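Local atomic coordinates of periplasmic binding protein/LacI transcriptional regulator (Brachyspira murdochii, PDB entry 4KQC), a protein that probably binds a carbohydrate as the periplasmic solute-binding component of an ABC transporter. Residues 45-56 against 68-78. Numbering follows the deposited sequence.
With NO3 (nitrate ion), chain B.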
loop_
_atom_site.group_PDB
_atom_site.type_symbol
_atom_site.label_atom_id
_atom_site.label_comp_id
_atom_site.label_asym_id
_atom_site.label_seq_id
_atom_site.Cartn_x
_atom_site.Cartn_y
_atom_site.Cartn_z
ATOM N N GLU A 45 -6.764 11.662 -5.586
ATOM C CA GLU A 45 -5.625 11.822 -4.681
ATOM C C GLU A 45 -4.640 12.901 -5.128
ATOM O O GLU A 45 -3.845 13.346 -4.301
ATOM C CB GLU A 45 -4.963 10.488 -4.359
ATOM C CG GLU A 45 -5.938 9.544 -3.691
ATOM C CD GLU A 45 -5.270 8.260 -3.204
ATOM O OE1 GLU A 45 -4.019 8.089 -3.306
ATOM O OE2 GLU A 45 -5.963 7.349 -2.741
ATOM N N SER A 46 -4.689 13.349 -6.374
ATOM C CA SER A 46 -3.831 14.459 -6.798
ATOM C C SER A 46 -4.327 15.817 -6.341
ATOM O O SER A 46 -3.634 16.822 -6.506
ATOM C CB SER A 46 -3.699 14.442 -8.323
ATOM O OG SER A 46 -3.355 13.140 -8.728
ATOM N N ASP A 47 -5.535 15.883 -5.743
ATOM C CA ASP A 47 -6.167 17.192 -5.401
ATOM C C ASP A 47 -5.719 17.593 -4.002
ATOM O O ASP A 47 -6.481 17.660 -3.043
ATOM C CB ASP A 47 -7.701 17.128 -5.537
ATOM C CG ASP A 47 -8.166 16.879 -6.938
ATOM O OD1 ASP A 47 -7.530 17.390 -7.917
ATOM O OD2 ASP A 47 -9.225 16.268 -7.137
ATOM N N SER A 48 -4.415 17.848 -3.870
ATOM C CA SER A 48 -3.832 18.200 -2.586
ATOM C C SER A 48 -4.403 19.507 -2.027
ATOM O O SER A 48 -4.564 19.620 -0.807
ATOM C CB SER A 48 -2.298 18.332 -2.695
ATOM O OG SER A 48 -1.934 19.386 -3.563
ATOM N N LYS A 49 -4.627 20.514 -2.884
ATOM C CA LYS A 49 -5.136 21.787 -2.415
ATOM C C LYS A 49 -6.521 21.627 -1.793
ATOM O O LYS A 49 -6.813 22.244 -0.722
ATOM C CB LYS A 49 -5.182 22.765 -3.560
ATOM C CG LYS A 49 -3.833 23.120 -4.145
ATOM C CD LYS A 49 -4.067 24.154 -5.264
ATOM C CE LYS A 49 -2.806 24.461 -6.058
ATOM N NZ LYS A 49 -1.721 24.917 -5.165
ATOM N N ILE A 50 -7.381 20.814 -2.407
ATOM C CA ILE A 50 -8.696 20.593 -1.781
ATOM C C ILE A 50 -8.566 19.825 -0.464
ATOM O O ILE A 50 -9.287 20.079 0.467
ATOM C CB ILE A 50 -9.702 19.914 -2.712
ATOM C CG1 ILE A 50 -11.117 20.222 -2.279
ATOM C CG2 ILE A 50 -9.524 18.424 -2.704
ATOM C CD1 ILE A 50 -11.464 21.669 -2.385
ATOM N N GLN A 51 -7.623 18.889 -0.365
ATOM C CA GLN A 51 -7.463 18.209 0.914
ATOM C C GLN A 51 -6.957 19.150 1.974
ATOM O O GLN A 51 -7.403 19.099 3.137
ATOM C CB GLN A 51 -6.628 16.912 0.832
ATOM C CG GLN A 51 -6.885 16.007 2.027
ATOM C CD GLN A 51 -5.895 14.916 2.215
ATOM O OE1 GLN A 51 -4.675 15.111 2.123
ATOM N NE2 GLN A 51 -6.402 13.750 2.558
ATOM N N GLN A 52 -6.051 20.052 1.620
ATOM C CA GLN A 52 -5.638 21.093 2.558
ATOM C C GLN A 52 -6.831 21.907 3.032
ATOM O O GLN A 52 -7.009 22.184 4.216
ATOM C CB GLN A 52 -4.621 22.035 1.895
ATOM C CG GLN A 52 -3.227 21.456 1.641
ATOM C CD GLN A 52 -2.347 22.392 0.817
ATOM O OE1 GLN A 52 -2.855 23.074 -0.066
ATOM N NE2 GLN A 52 -1.069 22.490 1.142
ATOM N N ASP A 53 -7.666 22.332 2.053
ATOM C CA ASP A 53 -8.850 23.136 2.381
ATOM C C ASP A 53 -9.844 22.438 3.247
ATOM O O ASP A 53 -10.428 23.047 4.173
ATOM C CB ASP A 53 -9.606 23.519 1.098
ATOM C CG ASP A 53 -8.823 24.489 0.141
ATOM O OD1 ASP A 53 -7.945 25.249 0.616
ATOM O OD2 ASP A 53 -9.182 24.557 -1.068
ATOM N N LEU A 54 -10.082 21.145 2.946
ATOM C CA LEU A 54 -11.017 20.351 3.743
ATOM C C LEU A 54 -10.492 20.192 5.183
ATOM O O LEU A 54 -11.273 20.298 6.120
ATOM C CB LEU A 54 -11.263 18.988 3.086
ATOM C CG LEU A 54 -12.099 19.014 1.768
ATOM C CD1 LEU A 54 -12.028 17.649 1.092
ATOM C CD2 LEU A 54 -13.515 19.408 2.098
ATOM N N LEU A 55 -9.198 19.900 5.325
ATOM C CA LEU A 55 -8.593 19.813 6.666
ATOM C C LEU A 55 -8.751 21.165 7.428
ATOM O O LEU A 55 -9.174 21.179 8.599
ATOM C CB LEU A 55 -7.144 19.367 6.544
ATOM C CG LEU A 55 -6.395 19.245 7.877
ATOM C CD1 LEU A 55 -7.102 18.302 8.862
ATOM C CD2 LEU A 55 -5.020 18.730 7.565
ATOM N N ASP A 56 -8.467 22.289 6.773
ATOM C CA ASP A 56 -8.718 23.560 7.404
ATOM C C ASP A 56 -10.134 23.783 7.850
ATOM O O ASP A 56 -10.360 24.288 8.960
ATOM C CB ASP A 56 -8.355 24.679 6.445
ATOM C CG ASP A 56 -6.819 24.943 6.433
ATOM O OD1 ASP A 56 -6.173 24.765 7.492
ATOM O OD2 ASP A 56 -6.276 25.395 5.401
ATOM N N PHE A 68 -6.527 11.673 10.245
ATOM C CA PHE A 68 -6.036 12.211 8.988
ATOM C C PHE A 68 -5.162 11.237 8.196
ATOM O O PHE A 68 -4.229 10.629 8.793
ATOM C CB PHE A 68 -5.247 13.508 9.286
ATOM C CG PHE A 68 -4.706 14.254 8.001
ATOM C CD1 PHE A 68 -5.448 14.327 6.819
ATOM C CD2 PHE A 68 -3.459 14.911 8.017
ATOM C CE1 PHE A 68 -5.014 15.026 5.709
ATOM C CE2 PHE A 68 -3.019 15.637 6.893
ATOM C CZ PHE A 68 -3.772 15.674 5.723
ATOM N N ALA A 69 -5.472 11.079 6.902
ATOM C CA ALA A 69 -4.617 10.313 5.951
ATOM C C ALA A 69 -4.269 11.265 4.846
ATOM O O ALA A 69 -5.139 11.528 4.019
ATOM C CB ALA A 69 -5.384 9.145 5.368
ATOM N N ALA A 70 -3.022 11.716 4.810
ATOM C CA ALA A 70 -2.604 12.812 3.893
ATOM C C ALA A 70 -2.366 12.227 2.482
ATOM O O ALA A 70 -1.714 11.193 2.352
ATOM C CB ALA A 70 -1.348 13.461 4.378
ATOM N N VAL A 71 -2.883 12.891 1.459
ATOM C CA VAL A 71 -2.439 12.641 0.091
ATOM C C VAL A 71 -1.043 13.299 -0.023
ATOM O O VAL A 71 -0.552 13.937 0.933
ATOM C CB VAL A 71 -3.447 13.143 -0.962
ATOM C CG1 VAL A 71 -4.789 12.385 -0.861
ATOM C CG2 VAL A 71 -3.588 14.650 -0.951
ATOM N N THR A 72 -0.394 13.206 -1.176
ATOM C CA THR A 72 0.866 13.881 -1.414
ATOM C C THR A 72 0.706 15.391 -1.291
ATOM O O THR A 72 -0.208 15.914 -1.849
ATOM C CB THR A 72 1.354 13.566 -2.858
ATOM O OG1 THR A 72 1.623 12.158 -2.933
ATOM C CG2 THR A 72 2.580 14.248 -3.201
ATOM N N GLY A 73 1.559 16.047 -0.489
ATOM C CA GLY A 73 1.458 17.498 -0.342
ATOM C C GLY A 73 1.962 17.926 1.002
ATOM O O GLY A 73 2.372 17.068 1.802
ATOM N N ASP A 74 1.905 19.211 1.245
ATOM C CA ASP A 74 2.462 19.805 2.438
ATOM C C ASP A 74 1.336 20.288 3.345
ATOM O O ASP A 74 0.677 21.323 3.100
ATOM C CB ASP A 74 3.337 20.958 2.037
ATOM C CG ASP A 74 4.098 21.634 3.227
ATOM O OD1 ASP A 74 3.610 21.614 4.385
ATOM O OD2 ASP A 74 5.197 22.242 2.939
ATOM N N PHE A 75 1.154 19.597 4.448
ATOM C CA PHE A 75 0.141 19.932 5.424
ATOM C C PHE A 75 0.688 20.520 6.754
ATOM O O PHE A 75 0.013 20.499 7.773
ATOM C CB PHE A 75 -0.721 18.677 5.713
ATOM C CG PHE A 75 -1.363 18.130 4.495
ATOM C CD1 PHE A 75 -0.709 17.205 3.678
ATOM C CD2 PHE A 75 -2.570 18.681 4.003
ATOM C CE1 PHE A 75 -1.232 16.787 2.490
ATOM C CE2 PHE A 75 -3.102 18.230 2.814
ATOM C CZ PHE A 75 -2.433 17.300 2.034
ATOM N N THR A 76 1.885 21.026 6.738
ATOM C CA THR A 76 2.517 21.504 7.925
ATOM C C THR A 76 1.808 22.693 8.580
ATOM O O THR A 76 1.783 22.768 9.796
ATOM C CB THR A 76 4.018 21.863 7.691
ATOM O OG1 THR A 76 4.157 22.823 6.637
ATOM C CG2 THR A 76 4.823 20.689 7.283
ATOM N N GLU A 77 1.240 23.595 7.788
ATOM C CA GLU A 77 0.506 24.715 8.344
ATOM C C GLU A 77 -0.706 24.224 9.104
ATOM O O GLU A 77 -0.994 24.706 10.198
ATOM C CB GLU A 77 0.105 25.745 7.260
ATOM C CG GLU A 77 1.317 26.389 6.586
ATOM C CD GLU A 77 0.989 27.625 5.762
ATOM O OE1 GLU A 77 -0.201 27.982 5.667
ATOM O OE2 GLU A 77 1.926 28.282 5.207
ATOM N N GLN A 78 -1.420 23.277 8.525
ATOM C CA GLN A 78 -2.635 22.714 9.149
ATOM C C GLN A 78 -2.269 21.962 10.450
ATOM O O GLN A 78 -2.902 22.152 11.498
ATOM C CB GLN A 78 -3.293 21.752 8.158
ATOM C CG GLN A 78 -3.995 22.472 7.031
ATOM C CD GLN A 78 -3.070 22.945 5.900
ATOM O OE1 GLN A 78 -1.920 22.507 5.755
ATOM N NE2 GLN A 78 -3.549 23.917 5.157
HETATM N N NO3 B . -6.026 20.447 -6.128
HETATM O O1 NO3 B . -6.877 20.251 -5.247
HETATM O O2 NO3 B . -4.634 20.448 -5.870
HETATM O O3 NO3 B . -6.473 20.657 -7.433
HETATM O O HOH W 1 -1.664 15.093 -4.056
HETATM O O HOH W 2 -1.436 11.690 -3.622
HETATM O O HOH W 3 -3.960 25.996 9.057
#
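Gln-51 and the loop after strand 66-68 illustrate how one buried amide can serve the main chain of a neighbouring segment. Its OE1 accepts a nearly straight bond (168°) from Val-71 N at 2.9 Å, while NE2 donates to Ala-69 O and to Ser-11 O of the loop after strand 6-10. With CG anti to the backbone N (chi1 -160°), the extended chain brings OE1 to the edge of the Phe-68 ring and close to Phe-75 CZ. Shortening Gln-51 to an alanine would probably leave Val-71 N, Ala-69 O and Ser-11 O without these mates and open a gap beside the rings. Gln-52 sends NE2 to Asp-74 O at 2.9 Å. Gln-78 NE2 meets Asp-56 OD2 from above the carboxylate plane at 3.1 Å; OD1 is salt-bridged to Arg-81. Among the apolar contacts, Leu-55 CD2 sits over a face of the Phe-68 ring in a CH-pi contact, 3.9 Å from its centroid, and Gln-52 lays CG against Phe-75 CE2. Two waters link Glu-45 O to Thr-72 O and N. Helix 48-60 thus reads the strand-to-helix loop of this Rossmann-like lobe mainly through neutral amides bonded to backbone, consistent with a loop path set by main-chain bonding.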